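Local coordinates for capsule biosynthesis protein capD (PDB 3G9K) that cleaves the poly-gamma-D-glutamate capsule of Bacillus anthracis and links it through an amide bond to meso-diaminopimelic acid in the peptidoglycan, at residues T244-V257 / K270-R282. Numbering follows the deposited sequence.
Sequences TLLQMLKLAEKKEV and KMEEISRIAYQDR
Met248, a selenomethionine, turns CG away from its own carbonyl carbon (chi1 -74°) and bends at chi3 (57°), which carries SE and CE into a hole formed by Ile274, Ser275, Ala278 and Tyr279. In Ile274 the first torsion sets CG2 anti to the backbone N, and the branches part: CG2 packs 3.5 Å from Leu251 CB, while CD1 reaches Ala252 CA and Val257 CG1. Met248 CG presses tightly on Ala278 CB at 3.5 Å, its CE meets Ser275 CB, and SE lies in the plane of the Tyr279 ring, 3.9 Å from CE2 at the ring edge, a Met-aromatic contact. The Tyr279 hydroxyl hydrogen-bonds Asn80 O of the other chain, so the ring links this helix pair to the partner chain. Beyond the Schellman turn at Glu256, Val257 CG2 touches Met271 CE at 3.6 Å. The axes of 244-254 and 270-282 approach to 9.2 Å, at 144° between their directions, forming a helical hairpin within this gamma-glutamyltransferase-family chain. Direct contact is apolar in the middle, and water bridges both ends. One water accepts from Thr244 OG1 (2.7 Å) and donates to Gln247 OE1 and Ala278 O; the other joins Lys255 O to Lys270 NZ, which also pairs with Asp260. Gln247 NE2 hydrogen-bonds Met299 O, and Asp281 OD2 hydrogen-bonds Tyr304 OH. The hairpin is thus held by apolar packing around the Met248 knob, with these polar atoms satisfied through water or neighbouring residues.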
loop_
_atom_site.group_PDB
_atom_site.type_symbol
_atom_site.label_atom_id
_atom_site.label_comp_id
_atom_site.label_asym_id
_atom_site.label_seq_id
_atom_site.Cartn_x
_atom_site.Cartn_y
_atom_site.Cartn_z
ATOM N N THR A 244 -2.766 4.503 14.544
ATOM C CA THR A 244 -1.970 5.726 14.505
ATOM C C THR A 244 -2.573 6.747 13.551
ATOM O O THR A 244 -2.644 7.909 13.868
ATOM C CB THR A 244 -0.523 5.416 14.111
ATOM O OG1 THR A 244 0.027 4.473 15.033
ATOM C CG2 THR A 244 0.344 6.677 14.114
ATOM N N LEU A 245 -3.002 6.302 12.375
ATOM C CA LEU A 245 -3.583 7.213 11.388
ATOM C C LEU A 245 -4.861 7.839 11.910
ATOM O O LEU A 245 -5.039 9.055 11.824
ATOM C CB LEU A 245 -3.865 6.459 10.080
ATOM C CG LEU A 245 -4.756 7.152 9.055
ATOM C CD1 LEU A 245 -4.281 8.568 8.701
ATOM C CD2 LEU A 245 -4.829 6.242 7.810
ATOM N N LEU A 246 -5.733 7.020 12.498
ATOM C CA LEU A 246 -7.015 7.511 13.011
ATOM C C LEU A 246 -6.889 8.441 14.249
ATOM O O LEU A 246 -7.621 9.414 14.381
ATOM C CB LEU A 246 -7.915 6.326 13.379
ATOM C CG LEU A 246 -9.392 6.388 13.002
ATOM C CD1 LEU A 246 -10.184 5.315 13.750
ATOM C CD2 LEU A 246 -10.014 7.753 13.089
ATOM N N GLN A 247 -6.000 8.093 15.163
ATOM C CA GLN A 247 -5.600 9.004 16.228
ATOM C C GLN A 247 -5.171 10.388 15.708
ATOM O O GLN A 247 -5.626 11.425 16.224
ATOM C CB GLN A 247 -4.441 8.400 17.030
ATOM C CG GLN A 247 -4.836 7.226 17.892
ATOM C CD GLN A 247 -3.645 6.562 18.563
ATOM O OE1 GLN A 247 -2.492 6.749 18.151
ATOM N NE2 GLN A 247 -3.921 5.784 19.635
HETATM N N MSE A 248 -4.312 10.387 14.725
HETATM C CA MSE A 248 -3.837 11.623 14.106
HETATM C C MSE A 248 -4.957 12.418 13.426
HETATM O O MSE A 248 -5.006 13.643 13.548
HETATM C CB MSE A 248 -2.708 11.343 13.121
HETATM C CG MSE A 248 -1.380 11.001 13.771
HETATM SE SE MSE A 248 0.063 10.688 12.546
HETATM C CE MSE A 248 0.060 12.352 11.577
ATOM N N LEU A 249 -5.822 11.722 12.688
ATOM C CA LEU A 249 -6.983 12.366 12.085
ATOM C C LEU A 249 -7.862 12.997 13.170
ATOM O O LEU A 249 -8.290 14.132 13.021
ATOM C CB LEU A 249 -7.811 11.374 11.266
ATOM C CG LEU A 249 -7.183 10.830 9.962
ATOM C CD1 LEU A 249 -8.027 9.675 9.437
ATOM C CD2 LEU A 249 -7.018 11.930 8.868
ATOM N N LYS A 250 -8.134 12.236 14.235
ATOM C CA LYS A 250 -9.001 12.703 15.320
ATOM C C LYS A 250 -8.354 13.853 16.108
ATOM O O LYS A 250 -9.021 14.855 16.394
ATOM C CB LYS A 250 -9.405 11.551 16.219
ATOM C CG LYS A 250 -10.355 10.571 15.559
ATOM C CD LYS A 250 -10.774 9.488 16.525
ATOM C CE LYS A 250 -11.825 10.012 17.519
ATOM N NZ LYS A 250 -13.194 10.153 16.939
ATOM N N LEU A 251 -7.069 13.723 16.425
ATOM C CA LEU A 251 -6.274 14.840 16.948
ATOM C C LEU A 251 -6.324 16.112 16.075
ATOM O O LEU A 251 -6.464 17.217 16.603
ATOM C CB LEU A 251 -4.823 14.397 17.175
ATOM C CG LEU A 251 -4.574 13.530 18.432
ATOM C CD1 LEU A 251 -3.220 12.798 18.399
ATOM C CD2 LEU A 251 -4.685 14.430 19.685
ATOM N N ALA A 252 -6.195 15.974 14.743
ATOM C CA ALA A 252 -6.235 17.130 13.844
ATOM C C ALA A 252 -7.622 17.778 13.796
ATOM O O ALA A 252 -7.740 19.001 13.736
ATOM C CB ALA A 252 -5.756 16.729 12.432
ATOM N N GLU A 253 -8.671 16.953 13.826
ATOM C CA GLU A 253 -10.042 17.440 13.954
ATOM C C GLU A 253 -10.231 18.273 15.241
ATOM O O GLU A 253 -10.724 19.404 15.194
ATOM C CB GLU A 253 -11.021 16.268 13.974
ATOM C CG GLU A 253 -12.460 16.668 14.276
ATOM C CD GLU A 253 -13.466 15.578 14.010
ATOM O OE1 GLU A 253 -13.078 14.372 13.966
ATOM O OE2 GLU A 253 -14.656 15.938 13.867
ATOM N N LYS A 254 -9.842 17.693 16.374
ATOM C CA LYS A 254 -10.095 18.299 17.701
ATOM C C LYS A 254 -9.299 19.573 17.900
ATOM O O LYS A 254 -9.781 20.545 18.470
ATOM C CB LYS A 254 -9.701 17.324 18.808
ATOM C CG LYS A 254 -10.172 17.770 20.166
ATOM C CD LYS A 254 -9.934 16.745 21.242
ATOM C CE LYS A 254 -10.485 17.258 22.593
ATOM N NZ LYS A 254 -9.661 16.749 23.706
ATOM N N LYS A 255 -8.063 19.559 17.438
ATOM C CA LYS A 255 -7.193 20.711 17.557
ATOM C C LYS A 255 -7.456 21.719 16.441
ATOM O O LYS A 255 -6.840 22.776 16.402
ATOM C CB LYS A 255 -5.747 20.242 17.591
ATOM C CG LYS A 255 -5.517 19.228 18.716
ATOM C CD LYS A 255 -4.051 19.078 19.061
ATOM C CE LYS A 255 -3.787 17.808 19.864
ATOM N NZ LYS A 255 -2.779 18.067 20.929
ATOM N N GLU A 256 -8.398 21.412 15.552
ATOM C CA GLU A 256 -8.825 22.341 14.497
ATOM C C GLU A 256 -7.645 22.943 13.735
ATOM O O GLU A 256 -7.613 24.148 13.461
ATOM C CB GLU A 256 -9.681 23.461 15.081
ATOM C CG GLU A 256 -10.974 22.975 15.693
ATOM C CD GLU A 256 -11.728 24.094 16.372
ATOM O OE1 GLU A 256 -11.105 24.832 17.180
ATOM O OE2 GLU A 256 -12.939 24.239 16.093
ATOM N N VAL A 257 -6.679 22.094 13.390
ATOM C CA VAL A 257 -5.486 22.545 12.687
ATOM C C VAL A 257 -5.810 23.111 11.318
ATOM O O VAL A 257 -5.036 23.895 10.776
ATOM C CB VAL A 257 -4.462 21.425 12.516
ATOM C CG1 VAL A 257 -3.928 21.023 13.859
ATOM C CG2 VAL A 257 -5.089 20.228 11.789
ATOM N N LYS A 270 1.999 22.342 14.000
ATOM C CA LYS A 270 0.898 21.697 14.689
ATOM C C LYS A 270 0.749 20.235 14.256
ATOM O O LYS A 270 0.249 19.431 14.969
ATOM C CB LYS A 270 -0.395 22.472 14.464
ATOM C CG LYS A 270 -0.587 23.687 15.381
ATOM C CD LYS A 270 -1.897 24.381 15.141
ATOM C CE LYS A 270 -2.303 25.325 16.282
ATOM N NZ LYS A 270 -3.658 25.876 16.153
HETATM N N MSE A 271 1.094 19.937 12.972
HETATM C CA MSE A 271 1.075 18.570 12.450
HETATM C C MSE A 271 2.227 17.761 13.038
HETATM O O MSE A 271 2.068 16.570 13.338
HETATM C CB MSE A 271 1.128 18.553 10.915
HETATM C CG MSE A 271 -0.224 18.744 10.232
HETATM SE SE MSE A 271 -1.556 17.408 10.785
HETATM C CE MSE A 271 -3.055 18.077 9.758
ATOM N N GLU A 272 3.370 18.449 13.303
ATOM C CA GLU A 272 4.499 17.766 13.859
ATOM C C GLU A 272 4.147 17.325 15.233
ATOM O O GLU A 272 4.562 16.304 15.673
ATOM C CB GLU A 272 5.700 18.681 13.955
ATOM C CG GLU A 272 6.977 18.015 14.396
ATOM C CD GLU A 272 7.123 17.837 15.902
ATOM O OE1 GLU A 272 6.598 18.645 16.650
ATOM O OE2 GLU A 272 7.765 16.874 16.314
ATOM N N GLU A 273 3.395 18.145 15.917
ATOM C CA GLU A 273 3.035 17.854 17.294
ATOM C C GLU A 273 2.105 16.641 17.340
ATOM O O GLU A 273 2.356 15.704 18.090
ATOM C CB GLU A 273 2.395 19.089 17.952
ATOM C CG GLU A 273 3.351 20.293 18.073
ATOM C CD GLU A 273 2.620 21.624 18.308
ATOM O OE1 GLU A 273 1.594 21.627 19.024
ATOM O OE2 GLU A 273 3.075 22.670 17.786
ATOM N N ILE A 274 1.064 16.657 16.501
ATOM C CA ILE A 274 0.068 15.568 16.429
ATOM C C ILE A 274 0.705 14.224 16.063
ATOM O O ILE A 274 0.341 13.187 16.626
ATOM C CB ILE A 274 -1.069 15.909 15.420
ATOM C CG1 ILE A 274 -1.938 17.054 15.952
ATOM C CG2 ILE A 274 -1.953 14.683 15.145
ATOM C CD1 ILE A 274 -2.854 17.695 14.926
ATOM N N SER A 275 1.664 14.243 15.133
ATOM C CA SER A 275 2.322 13.019 14.702
ATOM C C SER A 275 3.263 12.444 15.764
ATOM O O SER A 275 3.303 11.246 15.949
ATOM C CB SER A 275 3.061 13.207 13.374
ATOM O OG SER A 275 4.004 14.244 13.446
ATOM N N ARG A 276 4.031 13.276 16.461
ATOM C CA ARG A 276 4.917 12.703 17.483
ATOM C C ARG A 276 4.101 12.199 18.680
ATOM O O ARG A 276 4.417 11.163 19.224
ATOM C CB ARG A 276 6.068 13.636 17.874
ATOM C CG ARG A 276 5.685 14.862 18.607
ATOM C CD ARG A 276 6.769 15.324 19.610
ATOM N NE ARG A 276 6.168 16.429 20.352
ATOM C CZ ARG A 276 6.259 17.716 20.016
ATOM N NH1 ARG A 276 7.021 18.112 19.009
ATOM N NH2 ARG A 276 5.622 18.632 20.733
ATOM N N ILE A 277 3.006 12.865 19.028
ATOM C CA ILE A 277 2.111 12.317 20.052
ATOM C C ILE A 277 1.676 10.903 19.669
ATOM O O ILE A 277 1.873 9.958 20.413
ATOM C CB ILE A 277 0.847 13.168 20.267
ATOM C CG1 ILE A 277 1.202 14.498 20.944
ATOM C CG2 ILE A 277 -0.134 12.423 21.156
ATOM C CD1 ILE A 277 0.050 15.511 20.986
ATOM N N ALA A 278 1.102 10.765 18.479
ATOM C CA ALA A 278 0.602 9.472 18.035
ATOM C C ALA A 278 1.720 8.437 17.876
ATOM O O ALA A 278 1.549 7.285 18.277
ATOM C CB ALA A 278 -0.176 9.628 16.743
ATOM N N TYR A 279 2.853 8.831 17.292
ATOM C CA TYR A 279 3.973 7.899 17.116
ATOM C C TYR A 279 4.493 7.429 18.468
ATOM O O TYR A 279 4.842 6.258 18.635
ATOM C CB TYR A 279 5.118 8.515 16.324
ATOM C CG TYR A 279 4.921 8.513 14.807
ATOM C CD1 TYR A 279 5.923 8.031 13.960
ATOM C CD2 TYR A 279 3.742 8.991 14.226
ATOM C CE1 TYR A 279 5.760 8.037 12.583
ATOM C CE2 TYR A 279 3.569 8.997 12.838
ATOM C CZ TYR A 279 4.581 8.533 12.026
ATOM O OH TYR A 279 4.422 8.535 10.653
ATOM N N GLN A 280 4.535 8.346 19.433
ATOM C CA GLN A 280 4.902 7.983 20.805
ATOM C C GLN A 280 3.988 6.890 21.364
ATOM O O GLN A 280 4.454 5.836 21.819
ATOM C CB GLN A 280 4.843 9.214 21.708
ATOM C CG GLN A 280 6.027 10.146 21.544
ATOM C CD GLN A 280 5.979 11.320 22.505
ATOM O OE1 GLN A 280 5.049 11.442 23.328
ATOM N NE2 GLN A 280 6.977 12.195 22.410
ATOM N N ASP A 281 2.688 7.162 21.323
ATOM C CA ASP A 281 1.653 6.230 21.769
ATOM C C ASP A 281 1.798 4.826 21.152
ATOM O O ASP A 281 1.547 3.820 21.817
ATOM C CB ASP A 281 0.273 6.806 21.412
ATOM C CG ASP A 281 -0.808 6.371 22.372
ATOM O OD1 ASP A 281 -1.030 7.083 23.368
ATOM O OD2 ASP A 281 -1.450 5.333 22.127
ATOM N N ARG A 282 2.179 4.765 19.874
ATOM C CA ARG A 282 2.436 3.493 19.194
ATOM C C ARG A 282 3.666 2.828 19.779
ATOM O O ARG A 282 3.708 1.612 19.933
ATOM C CB ARG A 282 2.659 3.735 17.700
ATOM C CG ARG A 282 2.807 2.492 16.833
ATOM C CD ARG A 282 2.995 2.955 15.392
ATOM N NE ARG A 282 3.235 1.882 14.430
ATOM C CZ ARG A 282 4.434 1.426 14.074
ATOM N NH1 ARG A 282 4.514 0.471 13.158
ATOM N NH2 ARG A 282 5.550 1.908 14.617
HETATM O O HOH W 1 -0.461 5.125 17.582
HETATM O O HOH W 2 -4.763 23.925 17.798
#